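Local coordinates for protein phenol hydroxylase component phN (Pseudomonas stutzeri, PDB 3U52) that probably hydroxylates phenol and related aromatic compounds, as the diiron-containing oxygenase subunit of a multicomponent bacterial monooxygenase, at residues 47-58 / 122-133. Sequence-based numbering, arbitrary orientation.
Sequences WSQWEDPFRLTM and FSGAGARVACQM
Trp47 lays one face of its indole over the backbone of Ser123 and Gly124, with Gly124 CA 3.8 Å from the centroid of the five-membered ring. Its far corner, CH2, meets Phe122 CD1 obliquely at 4.0 Å, and CZ3 reaches the methyl of Ala127. That same methyl sits squarely over the six-membered ring of Trp50, CB 4.0 Å from the centroid and 5° off the normal. At the edge of Trp50, in plane, lie Asp52 OD2 and a water that accepts from Trp50 NE1 and donates to Asp52 OD2 and Gly126 O; Asp52 OD2 also takes a salt bridge from Arg19. Both glycines lie so close to the rings that a CB on Gly124 would meet Trp47 CE3 and one on Gly126 Trp50 CD1. Further along, Phe54 CZ packs on Ala130, and CE1 touches Met133 SD at 3.7 Å in an oblique Met-aromatic contact. The bend of Met133 at chi3 (-85°) brings CE to Leu56 O. With Trp47 cut back to an alanine, Gly124 would probably lose its aromatic cover and a gap would open beside Phe122 and Ala127. Trp47 and Trp50 also line a xenon pocket with Phe188 and Leu191. Loop 47-58 crosses the start of helix 125-155, which carries iron ligands Glu138 and His141 in this diiron hydroxylase fold.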
ATOM      1  N   TRP A  47       5.774 -29.107  31.955  1.00 30.57           N
ATOM      2  CA  TRP A  47       5.536 -28.310  30.746  1.00 30.33           C
ATOM      3  C   TRP A  47       4.438 -27.294  30.944  1.00 30.65           C
ATOM      4  O   TRP A  47       4.422 -26.249  30.273  1.00 29.28           O
ATOM      5  CB  TRP A  47       5.256 -29.186  29.533  1.00 30.08           C
ATOM      6  CG  TRP A  47       6.492 -29.643  28.778  1.00 30.00           C
ATOM      7  CD1 TRP A  47       7.002 -30.906  28.743  1.00 32.43           C
ATOM      8  CD2 TRP A  47       7.355 -28.845  27.950  1.00 29.13           C
ATOM      9  NE1 TRP A  47       8.125 -30.951  27.936  1.00 31.46           N
ATOM     10  CE2 TRP A  47       8.351 -29.697  27.435  1.00 29.88           C
ATOM     11  CE3 TRP A  47       7.386 -27.491  27.605  1.00 27.51           C
ATOM     12  CZ2 TRP A  47       9.356 -29.243  26.591  1.00 30.02           C
ATOM     13  CZ3 TRP A  47       8.385 -27.046  26.762  1.00 30.61           C
ATOM     14  CH2 TRP A  47       9.358 -27.909  26.272  1.00 29.74           C
ATOM     15  N   SER A  48       3.554 -27.563  31.906  1.00 30.91           N
ATOM     16  CA  SER A  48       2.423 -26.665  32.183  1.00 31.85           C
ATOM     17  C   SER A  48       2.879 -25.329  32.802  1.00 31.19           C
ATOM     18  O   SER A  48       2.153 -24.312  32.783  1.00 31.67           O
ATOM     19  CB  SER A  48       1.402 -27.357  33.087  1.00 32.11           C
ATOM     20  OG  SER A  48       1.824 -27.233  34.437  1.00 37.50           O
ATOM     21  N   GLN A  49       4.094 -25.305  33.315  1.00 29.72           N
ATOM     22  CA  GLN A  49       4.628 -24.034  33.759  1.00 29.88           C
ATOM     23  C   GLN A  49       5.113 -23.115  32.633  1.00 28.73           C
ATOM     24  O   GLN A  49       5.493 -21.962  32.888  1.00 28.61           O
ATOM     25  CB  GLN A  49       5.680 -24.261  34.814  1.00 30.18           C
ATOM     26  CG  GLN A  49       5.041 -24.873  36.029  1.00 35.21           C
ATOM     27  CD  GLN A  49       6.045 -25.316  37.027  1.00 43.33           C
ATOM     28  OE1 GLN A  49       5.849 -25.108  38.230  1.00 47.52           O
ATOM     29  NE2 GLN A  49       7.127 -25.942  36.561  1.00 43.14           N
ATOM     30  N   TRP A  50       5.082 -23.614  31.397  1.00 27.62           N
ATOM     31  CA  TRP A  50       5.283 -22.752  30.221  1.00 27.32           C
ATOM     32  C   TRP A  50       4.275 -21.591  30.217  1.00 28.27           C
ATOM     33  O   TRP A  50       3.057 -21.833  30.314  1.00 28.74           O
ATOM     34  CB  TRP A  50       5.130 -23.593  28.928  1.00 26.76           C
ATOM     35  CG  TRP A  50       5.334 -22.777  27.689  1.00 24.70           C
ATOM     36  CD1 TRP A  50       4.376 -22.210  26.903  1.00 24.26           C
ATOM     37  CD2 TRP A  50       6.581 -22.415  27.127  1.00 24.91           C
ATOM     38  NE1 TRP A  50       4.958 -21.511  25.864  1.00 23.73           N
ATOM     39  CE2 TRP A  50       6.315 -21.621  25.980  1.00 23.26           C
ATOM     40  CE3 TRP A  50       7.917 -22.701  27.460  1.00 24.38           C
ATOM     41  CZ2 TRP A  50       7.346 -21.112  25.151  1.00 27.51           C
ATOM     42  CZ3 TRP A  50       8.942 -22.170  26.650  1.00 27.41           C
ATOM     43  CH2 TRP A  50       8.641 -21.375  25.514  1.00 26.28           C
ATOM     44  N   GLU A  51       4.755 -20.346  30.145  1.00 28.75           N
ATOM     45  CA  GLU A  51       3.879 -19.174  29.983  1.00 30.62           C
ATOM     46  C   GLU A  51       3.897 -18.753  28.531  1.00 30.11           C
ATOM     47  O   GLU A  51       4.982 -18.568  27.969  1.00 30.39           O
ATOM     48  CB  GLU A  51       4.341 -17.982  30.855  1.00 31.71           C
ATOM     49  CG  GLU A  51       4.167 -18.174  32.393  1.00 39.25           C
ATOM     50  CD  GLU A  51       2.732 -18.514  32.823  1.00 49.36           C
ATOM     51  OE1 GLU A  51       1.763 -17.866  32.310  1.00 52.57           O
ATOM     52  OE2 GLU A  51       2.576 -19.432  33.692  1.00 53.54           O
ATOM     53  N   ASP A  52       2.730 -18.620  27.917  1.00 29.06           N
ATOM     54  CA  ASP A  52       2.658 -18.277  26.477  1.00 29.18           C
ATOM     55  C   ASP A  52       3.270 -16.903  26.268  1.00 27.74           C
ATOM     56  O   ASP A  52       2.933 -15.974  26.976  1.00 28.43           O
ATOM     57  CB  ASP A  52       1.215 -18.343  25.953  1.00 29.08           C
ATOM     58  CG  ASP A  52       0.513 -19.682  26.309  1.00 30.74           C
ATOM     59  OD1 ASP A  52      -0.499 -19.648  27.033  1.00 35.80           O
ATOM     60  OD2 ASP A  52       0.957 -20.765  25.896  1.00 30.36           O
ATOM     61  N   PRO A  53       4.249 -16.794  25.362  1.00 28.18           N
ATOM     62  CA  PRO A  53       4.902 -15.493  25.133  1.00 27.71           C
ATOM     63  C   PRO A  53       4.029 -14.490  24.388  1.00 28.93           C
ATOM     64  O   PRO A  53       4.326 -13.271  24.407  1.00 28.68           O
ATOM     65  CB  PRO A  53       6.155 -15.844  24.343  1.00 27.21           C
ATOM     66  CG  PRO A  53       5.840 -17.173  23.668  1.00 27.53           C
ATOM     67  CD  PRO A  53       4.860 -17.887  24.586  1.00 26.67           C
ATOM     68  N   PHE A  54       2.984 -14.992  23.732  1.00 28.86           N
ATOM     69  CA  PHE A  54       1.970 -14.170  23.057  1.00 28.89           C
ATOM     70  C   PHE A  54       0.757 -15.076  22.948  1.00 29.32           C
ATOM     71  O   PHE A  54       0.906 -16.307  22.953  1.00 28.17           O
ATOM     72  CB  PHE A  54       2.406 -13.726  21.643  1.00 28.08           C
ATOM     73  CG  PHE A  54       3.167 -14.780  20.870  1.00 27.72           C
ATOM     74  CD1 PHE A  54       2.503 -15.745  20.124  1.00 28.82           C
ATOM     75  CD2 PHE A  54       4.565 -14.821  20.920  1.00 25.74           C
ATOM     76  CE1 PHE A  54       3.262 -16.754  19.422  1.00 28.01           C
ATOM     77  CE2 PHE A  54       5.296 -15.805  20.256  1.00 28.69           C
ATOM     78  CZ  PHE A  54       4.624 -16.768  19.488  1.00 26.73           C
ATOM     79  N   ARG A  55      -0.429 -14.470  22.844  1.00 29.09           N
ATOM     80  CA  ARG A  55      -1.692 -15.213  22.806  1.00 28.88           C
ATOM     81  C   ARG A  55      -2.518 -14.843  21.582  1.00 29.39           C
ATOM     82  O   ARG A  55      -3.522 -14.145  21.702  1.00 31.15           O
ATOM     83  CB  ARG A  55      -2.524 -14.971  24.067  1.00 29.87           C
ATOM     84  CG  ARG A  55      -1.866 -15.416  25.353  1.00 30.88           C
ATOM     85  CD  ARG A  55      -2.683 -15.097  26.592  1.00 36.29           C
ATOM     86  NE  ARG A  55      -2.053 -15.740  27.759  1.00 40.26           N
ATOM     87  CZ  ARG A  55      -1.077 -15.218  28.506  1.00 44.60           C
ATOM     88  NH1 ARG A  55      -0.576 -15.912  29.520  1.00 45.30           N
ATOM     89  NH2 ARG A  55      -0.589 -14.009  28.254  1.00 47.61           N
ATOM     90  N   LEU A  56      -2.131 -15.365  20.428  1.00 27.75           N
ATOM     91  CA  LEU A  56      -2.761 -15.059  19.166  1.00 27.98           C
ATOM     92  C   LEU A  56      -3.420 -16.283  18.558  1.00 27.26           C
ATOM     93  O   LEU A  56      -2.736 -17.214  18.108  1.00 26.95           O
ATOM     94  CB  LEU A  56      -1.689 -14.613  18.183  1.00 29.04           C
ATOM     95  CG  LEU A  56      -1.401 -13.164  17.844  1.00 32.25           C
ATOM     96  CD1 LEU A  56      -0.314 -13.237  16.764  1.00 33.83           C
ATOM     97  CD2 LEU A  56      -2.634 -12.462  17.305  1.00 32.02           C
ATOM     98  N   THR A  57      -4.731 -16.308  18.512  1.00 25.70           N
ATOM     99  CA  THR A  57      -5.362 -17.444  17.856  1.00 25.63           C
ATOM    100  C   THR A  57      -5.187 -17.297  16.334  1.00 24.97           C
ATOM    101  O   THR A  57      -4.744 -16.231  15.870  1.00 24.95           O
ATOM    102  CB  THR A  57      -6.819 -17.595  18.267  1.00 25.13           C
ATOM    103  OG1 THR A  57      -7.478 -16.350  18.040  1.00 28.87           O
ATOM    104  CG2 THR A  57      -6.925 -17.994  19.729  1.00 25.62           C
ATOM    105  N   MET A  58      -5.434 -18.364  15.576  1.00 22.29           N
ATOM    106  CA  MET A  58      -5.152 -18.326  14.146  1.00 22.48           C
ATOM    107  C   MET A  58      -5.970 -17.254  13.388  1.00 22.18           C
ATOM    108  O   MET A  58      -5.448 -16.632  12.477  1.00 20.31           O
ATOM    109  CB  MET A  58      -5.312 -19.687  13.477  1.00 22.03           C
ATOM    110  CG  MET A  58      -4.156 -20.643  13.748  1.00 21.47           C
ATOM    111  SD  MET A  58      -2.516 -19.910  13.496  1.00 28.80           S
ATOM    112  CE  MET A  58      -2.527 -19.222  11.869  1.00 26.06           C
ATOM    113  N   PHE A 122       8.912 -30.865  20.729  1.00 24.33           N
ATOM    114  CA  PHE A 122       8.684 -30.592  22.155  1.00 24.98           C
ATOM    115  C   PHE A 122       7.379 -31.217  22.584  1.00 25.14           C
ATOM    116  O   PHE A 122       6.383 -31.110  21.844  1.00 24.70           O
ATOM    117  CB  PHE A 122       8.640 -29.079  22.449  1.00 25.37           C
ATOM    118  CG  PHE A 122       9.946 -28.398  22.261  1.00 24.52           C
ATOM    119  CD1 PHE A 122      11.098 -28.915  22.869  1.00 24.21           C
ATOM    120  CD2 PHE A 122      10.042 -27.253  21.504  1.00 24.18           C
ATOM    121  CE1 PHE A 122      12.323 -28.318  22.742  1.00 24.74           C
ATOM    122  CE2 PHE A 122      11.283 -26.641  21.338  1.00 27.94           C
ATOM    123  CZ  PHE A 122      12.440 -27.185  21.963  1.00 27.42           C
ATOM    124  N   SER A 123       7.365 -31.861  23.747  1.00 24.32           N
ATOM    125  CA  SER A 123       6.149 -32.472  24.215  1.00 25.43           C
ATOM    126  C   SER A 123       5.226 -31.472  24.813  1.00 26.53           C
ATOM    127  O   SER A 123       4.069 -31.798  25.083  1.00 26.27           O
ATOM    128  CB  SER A 123       6.377 -33.647  25.187  1.00 26.18           C
ATOM    129  OG  SER A 123       7.183 -33.296  26.311  1.00 29.27           O
ATOM    130  N   GLY A 124       5.694 -30.241  25.021  1.00 25.56           N
ATOM    131  CA  GLY A 124       4.787 -29.219  25.565  1.00 24.78           C
ATOM    132  C   GLY A 124       4.021 -28.529  24.450  1.00 25.42           C
ATOM    133  O   GLY A 124       4.637 -27.902  23.572  1.00 24.91           O
ATOM    134  N   ALA A 125       2.689 -28.639  24.477  1.00 24.79           N
ATOM    135  CA  ALA A 125       1.850 -28.178  23.365  1.00 24.03           C
ATOM    136  C   ALA A 125       2.008 -26.684  23.206  1.00 24.16           C
ATOM    137  O   ALA A 125       2.014 -26.182  22.097  1.00 25.46           O
ATOM    138  CB  ALA A 125       0.375 -28.545  23.574  1.00 22.40           C
ATOM    139  N   GLY A 126       2.163 -26.015  24.331  1.00 24.30           N
ATOM    140  CA  GLY A 126       2.347 -24.551  24.432  1.00 25.19           C
ATOM    141  C   GLY A 126       3.601 -24.088  23.714  1.00 24.54           C
ATOM    142  O   GLY A 126       3.533 -23.184  22.870  1.00 25.33           O
ATOM    143  N   ALA A 127       4.737 -24.700  24.027  1.00 23.89           N
ATOM    144  CA  ALA A 127       5.996 -24.444  23.292  1.00 22.89           C
ATOM    145  C   ALA A 127       5.914 -24.749  21.769  1.00 22.59           C
ATOM    146  O   ALA A 127       6.480 -23.998  20.950  1.00 22.37           O
ATOM    147  CB  ALA A 127       7.159 -25.136  23.930  1.00 22.48           C
ATOM    148  N   ARG A 128       5.223 -25.820  21.380  1.00 21.60           N
ATOM    149  CA  ARG A 128       5.065 -26.173  19.942  1.00 19.81           C
ATOM    150  C   ARG A 128       4.342 -25.094  19.139  1.00 20.70           C
ATOM    151  O   ARG A 128       4.767 -24.739  18.034  1.00 20.94           O
ATOM    152  CB  ARG A 128       4.270 -27.484  19.752  1.00 20.76           C
ATOM    153  CG  ARG A 128       5.054 -28.780  20.243  1.00 17.92           C
ATOM    154  CD  ARG A 128       4.574 -30.060  19.538  1.00 21.62           C
ATOM    155  NE  ARG A 128       3.139 -30.273  19.774  1.00 23.02           N
ATOM    156  CZ  ARG A 128       2.631 -30.877  20.858  1.00 23.79           C
ATOM    157  NH1 ARG A 128       1.311 -31.020  21.008  1.00 20.36           N
ATOM    158  NH2 ARG A 128       3.442 -31.376  21.786  1.00 21.30           N
ATOM    159  N   VAL A 129       3.225 -24.600  19.663  1.00 20.95           N
ATOM    160  CA  VAL A 129       2.529 -23.510  18.964  1.00 22.67           C
ATOM    161  C   VAL A 129       3.394 -22.223  18.813  1.00 21.74           C
ATOM    162  O   VAL A 129       3.371 -21.596  17.768  1.00 20.99           O
ATOM    163  CB  VAL A 129       1.211 -23.140  19.671  1.00 22.77           C
ATOM    164  CG1 VAL A 129       0.465 -22.018  18.897  1.00 25.55           C
ATOM    165  CG2 VAL A 129       0.325 -24.366  19.743  1.00 29.20           C
ATOM    166  N   ALA A 130       4.113 -21.812  19.853  1.00 21.29           N
ATOM    167  CA  ALA A 130       4.973 -20.598  19.746  1.00 20.82           C
ATOM    168  C   ALA A 130       6.006 -20.814  18.642  1.00 20.79           C
ATOM    169  O   ALA A 130       6.242 -19.911  17.817  1.00 21.14           O
ATOM    170  CB  ALA A 130       5.679 -20.322  21.067  1.00 20.14           C
ATOM    171  N   CYS A 131       6.626 -22.004  18.627  1.00 20.70           N
ATOM    172  CA  CYS A 131       7.664 -22.325  17.622  1.00 19.96           C
ATOM    173  C   CYS A 131       7.120 -22.357  16.220  1.00 18.75           C
ATOM    174  O   CYS A 131       7.790 -21.925  15.287  1.00 18.35           O
ATOM    175  CB  CYS A 131       8.379 -23.653  17.909  1.00 21.78           C
ATOM    176  SG  CYS A 131       9.427 -23.513  19.345  1.00 22.57           S
ATOM    177  N   GLN A 132       5.910 -22.887  16.061  1.00 17.33           N
ATOM    178  CA  GLN A 132       5.306 -22.957  14.735  1.00 19.03           C
ATOM    179  C   GLN A 132       4.932 -21.564  14.223  1.00 18.42           C
ATOM    180  O   GLN A 132       4.988 -21.310  13.033  1.00 19.30           O
ATOM    181  CB  GLN A 132       4.056 -23.796  14.765  1.00 19.63           C
ATOM    182  CG  GLN A 132       4.318 -25.307  14.940  1.00 22.44           C
ATOM    183  CD  GLN A 132       2.999 -26.073  15.041  1.00 26.89           C
ATOM    184  OE1 GLN A 132       1.917 -25.527  14.760  1.00 31.54           O
ATOM    185  NE2 GLN A 132       3.075 -27.306  15.505  1.00 26.88           N
ATOM    186  N   MET A 133       4.449 -20.694  15.089  1.00 19.98           N
ATOM    187  CA  MET A 133       4.116 -19.333  14.641  1.00 20.53           C
ATOM    188  C   MET A 133       5.396 -18.594  14.255  1.00 19.79           C
ATOM    189  O   MET A 133       5.406 -17.883  13.247  1.00 18.93           O
ATOM    190  CB  MET A 133       3.373 -18.585  15.693  1.00 22.54           C
ATOM    191  CG  MET A 133       2.395 -17.610  15.038  1.00 30.65           C
ATOM    192  SD  MET A 133       1.363 -16.741  16.292  1.00 41.43           S
ATOM    193  CE  MET A 133       0.076 -18.010  16.468  1.00 39.70           C
TER
HETATM  194  O   HOH W   1       2.847 -20.720  23.757  1.00 28.39           O